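Long-range contact in MsStt7d protein (Micromonas, PDB 4IX3), which is probably an ATP-dependent protein kinase, a homolog of the state transition kinase Stt7, represented here by its catalytic domain: residues His166-Pro171 with Leu186-Ala191. Numbering follows the deposited sequence.
With MG (magnesium ion), chain E.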
ATOM      1  N   HIS B 166      -5.319   2.569 -17.974  1.00 10.68           N
ATOM      2  CA  HIS B 166      -4.649   1.597 -17.096  1.00 10.46           C
ATOM      3  C   HIS B 166      -4.170   2.312 -15.821  1.00 10.83           C
ATOM      4  O   HIS B 166      -4.318   1.775 -14.710  1.00 11.78           O
ATOM      5  CB  HIS B 166      -3.483   0.964 -17.892  1.00 11.24           C
ATOM      6  CG  HIS B 166      -2.675   0.022 -17.084  1.00 10.42           C
ATOM      7  ND1 HIS B 166      -2.682  -1.341 -17.201  1.00 13.66           N
ATOM      8  CD2 HIS B 166      -1.800   0.331 -16.066  1.00  8.92           C
ATOM      9  CE1 HIS B 166      -1.831  -1.868 -16.285  1.00  8.17           C
ATOM     10  NE2 HIS B 166      -1.276  -0.818 -15.618  1.00 13.55           N
ATOM     11  N   ARG B 167      -3.575   3.488 -15.990  1.00 11.55           N
ATOM     12  CA  ARG B 167      -3.164   4.313 -14.859  1.00 11.58           C
ATOM     13  C   ARG B 167      -1.806   3.955 -14.251  1.00 11.35           C
ATOM     14  O   ARG B 167      -1.202   4.783 -13.570  1.00 14.16           O
ATOM     15  CB  ARG B 167      -4.242   4.289 -13.770  1.00 13.13           C
ATOM     16  CG  ARG B 167      -4.711   5.667 -13.331  1.00 14.10           C
ATOM     17  CD  ARG B 167      -5.039   5.692 -11.847  1.00 23.74           C
ATOM     18  NE  ARG B 167      -6.318   6.344 -11.581  1.00 35.95           N
ATOM     19  CZ  ARG B 167      -6.442   7.586 -11.125  1.00 24.88           C
ATOM     20  NH1 ARG B 167      -5.362   8.316 -10.881  1.00 33.68           N
ATOM     21  NH2 ARG B 167      -7.646   8.098 -10.911  1.00 28.72           N
ATOM     22  N   ASP B 168      -1.323   2.735 -14.476  1.00 11.05           N
ATOM     23  CA  ASP B 168      -0.063   2.320 -13.830  1.00 10.76           C
ATOM     24  C   ASP B 168       0.875   1.647 -14.817  1.00 10.77           C
ATOM     25  O   ASP B 168       1.498   0.625 -14.537  1.00 12.38           O
ATOM     26  CB  ASP B 168      -0.338   1.412 -12.602  1.00 12.62           C
ATOM     27  CG  ASP B 168       0.831   1.362 -11.614  1.00 12.74           C
ATOM     28  OD1 ASP B 168       1.760   2.178 -11.743  1.00 14.12           O
ATOM     29  OD2 ASP B 168       0.822   0.473 -10.724  1.00 13.98           O
ATOM     30  N   VAL B 169       0.967   2.279 -15.987  1.00 10.67           N
ATOM     31  CA  VAL B 169       1.893   1.778 -17.008  1.00 10.00           C
ATOM     32  C   VAL B 169       3.325   2.084 -16.561  1.00 10.85           C
ATOM     33  O   VAL B 169       3.659   3.242 -16.212  1.00 11.59           O
ATOM     34  CB  VAL B 169       1.566   2.444 -18.363  1.00 10.25           C
ATOM     35  CG1 VAL B 169       2.645   2.141 -19.391  1.00 11.56           C
ATOM     36  CG2 VAL B 169       0.197   1.994 -18.853  1.00 10.74           C
ATOM     37  N   LYS B 170       4.168   1.064 -16.611  1.00 10.64           N
ATOM     38  CA  LYS B 170       5.572   1.194 -16.246  1.00 10.38           C
ATOM     39  C   LYS B 170       6.243  -0.144 -16.558  1.00  8.96           C
ATOM     40  O   LYS B 170       5.546  -1.160 -16.676  1.00 10.30           O
ATOM     41  CB  LYS B 170       5.795   1.602 -14.753  1.00 11.57           C
ATOM     42  CG  LYS B 170       5.097   0.643 -13.774  1.00 11.47           C
ATOM     43  CD  LYS B 170       5.165   1.242 -12.383  1.00 14.08           C
ATOM     44  CE  LYS B 170       4.521   0.364 -11.319  1.00 14.73           C
ATOM     45  NZ  LYS B 170       3.915   1.214 -10.253  1.00 14.06           N
ATOM     46  N   PRO B 171       7.571  -0.189 -16.641  1.00 10.37           N
ATOM     47  CA  PRO B 171       8.255  -1.449 -16.903  1.00 10.97           C
ATOM     48  C   PRO B 171       7.932  -2.577 -15.902  1.00 10.68           C
ATOM     49  O   PRO B 171       7.847  -3.749 -16.296  1.00 11.38           O
ATOM     50  CB  PRO B 171       9.735  -1.039 -16.934  1.00 13.13           C
ATOM     51  CG  PRO B 171       9.687   0.390 -17.449  1.00 12.71           C
ATOM     52  CD  PRO B 171       8.515   0.963 -16.676  1.00 11.55           C
ATOM     53  N   LEU B 186       0.512  -6.308 -20.327  1.00  9.19           N
ATOM     54  CA  LEU B 186       0.346  -5.500 -19.089  1.00  9.79           C
ATOM     55  C   LEU B 186      -0.143  -6.394 -17.956  1.00  9.40           C
ATOM     56  O   LEU B 186      -0.945  -7.302 -18.180  1.00 11.64           O
ATOM     57  CB  LEU B 186      -0.646  -4.376 -19.334  1.00 10.36           C
ATOM     58  CG  LEU B 186      -0.019  -3.227 -20.175  1.00 10.77           C
ATOM     59  CD1 LEU B 186      -1.100  -2.450 -20.889  1.00 13.28           C
ATOM     60  CD2 LEU B 186       0.785  -2.269 -19.321  1.00 11.98           C
ATOM     61  N   ILE B 187       0.253  -6.067 -16.739  1.00 10.43           N
ATOM     62  CA  ILE B 187      -0.435  -6.577 -15.574  1.00  9.47           C
ATOM     63  C   ILE B 187      -0.981  -5.385 -14.791  1.00  9.79           C
ATOM     64  O   ILE B 187      -0.654  -4.217 -15.069  1.00 11.26           O
ATOM     65  CB  ILE B 187       0.459  -7.402 -14.655  1.00 11.44           C
ATOM     66  CG1 ILE B 187       1.664  -6.596 -14.158  1.00 12.80           C
ATOM     67  CG2 ILE B 187       0.917  -8.673 -15.380  1.00 17.45           C
ATOM     68  CD1 ILE B 187       2.271  -7.165 -12.872  1.00 18.77           C
ATOM     69  N   ASP B 188      -1.790  -5.696 -13.767  1.00 11.27           N
ATOM     70  CA  ASP B 188      -2.120  -4.774 -12.683  1.00 11.48           C
ATOM     71  C   ASP B 188      -3.099  -3.677 -13.123  1.00 11.67           C
ATOM     72  O   ASP B 188      -2.717  -2.501 -13.351  1.00 11.85           O
ATOM     73  CB  ASP B 188      -0.871  -4.180 -12.029  1.00 12.17           C
ATOM     74  CG  ASP B 188      -1.255  -3.179 -10.958  1.00 15.93           C
ATOM     75  OD1 ASP B 188      -2.373  -3.312 -10.369  1.00 14.42           O
ATOM     76  OD2 ASP B 188      -0.449  -2.187 -10.784  1.00 16.01           O
ATOM     77  N   LEU B 189      -4.376  -4.048 -13.212  1.00 10.89           N
ATOM     78  CA  LEU B 189      -5.441  -3.114 -13.451  1.00 11.09           C
ATOM     79  C   LEU B 189      -6.020  -2.602 -12.119  1.00 11.42           C
ATOM     80  O   LEU B 189      -7.123  -2.048 -12.073  1.00 12.03           O
ATOM     81  CB  LEU B 189      -6.550  -3.778 -14.284  1.00 11.25           C
ATOM     82  CG  LEU B 189      -6.145  -4.115 -15.714  1.00 11.36           C
ATOM     83  CD1 LEU B 189      -7.019  -5.203 -16.308  1.00 13.97           C
ATOM     84  CD2 LEU B 189      -6.013  -2.906 -16.631  1.00 14.88           C
ATOM     85  N   GLY B 190      -5.200  -2.630 -11.063  1.00 12.03           N
ATOM     86  CA  GLY B 190      -5.694  -2.220  -9.734  1.00 12.22           C
ATOM     87  C   GLY B 190      -6.030  -0.741  -9.598  1.00 12.93           C
ATOM     88  O   GLY B 190      -6.839  -0.340  -8.770  1.00 16.19           O
ATOM     89  N   ALA B 191      -5.428   0.103 -10.436  1.00 13.04           N
ATOM     90  CA  ALA B 191      -5.767   1.521 -10.455  1.00 14.76           C
ATOM     91  C   ALA B 191      -6.513   1.937 -11.711  1.00 12.81           C
ATOM     92  O   ALA B 191      -6.780   3.111 -11.934  1.00 14.23           O
ATOM     93  CB  ALA B 191      -4.517   2.381 -10.316  1.00 21.82           C
TER
HETATM   94 MG    MG E 601      -0.205  -0.659  -9.411  1.00 18.83          MG
HETATM   95  O   HOH W   1      -3.595  -0.029 -12.625  1.00 14.54           O
HETATM   96  O   HOH W   2      -1.997   0.190 -10.006  1.00 21.20           O
HETATM   97  O   HOH W   3      -1.357  -1.946  -8.154  1.00 24.32           O
HETATM   98  O   HOH W   4       1.442  -1.626  -8.785  1.00 21.73           O
HETATM   99  O   HOH W   5      -0.051   0.705  -7.955  1.00 21.12           O
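The catalytic loop and the magnesium-binding loop of the kinase domain meet here through Asp-168 and Asp-188, which share one magnesium ion. Asp-168 OD2 binds the metal at 2.0 Å and Asp-188 OD2 at 2.1 Å, their carboxylate planes turned 82° apart; four waters complete a six-coordinate shell. The metal accounts for the 2.9 Å between Asp-168 OD2 and Asp-188 OD2, and its charge probably offsets their repulsion. On the Asp-168 side, Lys-170 NZ meets the syn lone pair of Asp-168 OD1 in a salt bridge and reaches on to Asp-212. Asp-188 is steadied by an Asx turn, in which the Gly-190 amide approaches Asp-188 OD1 from above the carboxylate plane.

With CG anti to the backbone N (chi1 177°), the His-166 ring is carried across to the 186-191 segment. Leu-186 CD2 lies over one face, toward the rim, and Leu-189 CD2 comes within 3.7 Å of His-166 ND1. An alanine at His-166 would probably open a gap beside Leu-186 and Leu-189, leaving both without their ring partner. One water bridges the backbones, donating to His-166 O and Asp-188 O and accepting from Ala-191 N. Farther along, Arg-167 CD packs 3.7 Å from Ala-191 CB. Kinases usually bind metal through the DFG aspartate and the asparagine matching Asn-173, but an HRD loop facing a DFG-type loop, here Asp-Leu-Gly, is typical of their active site.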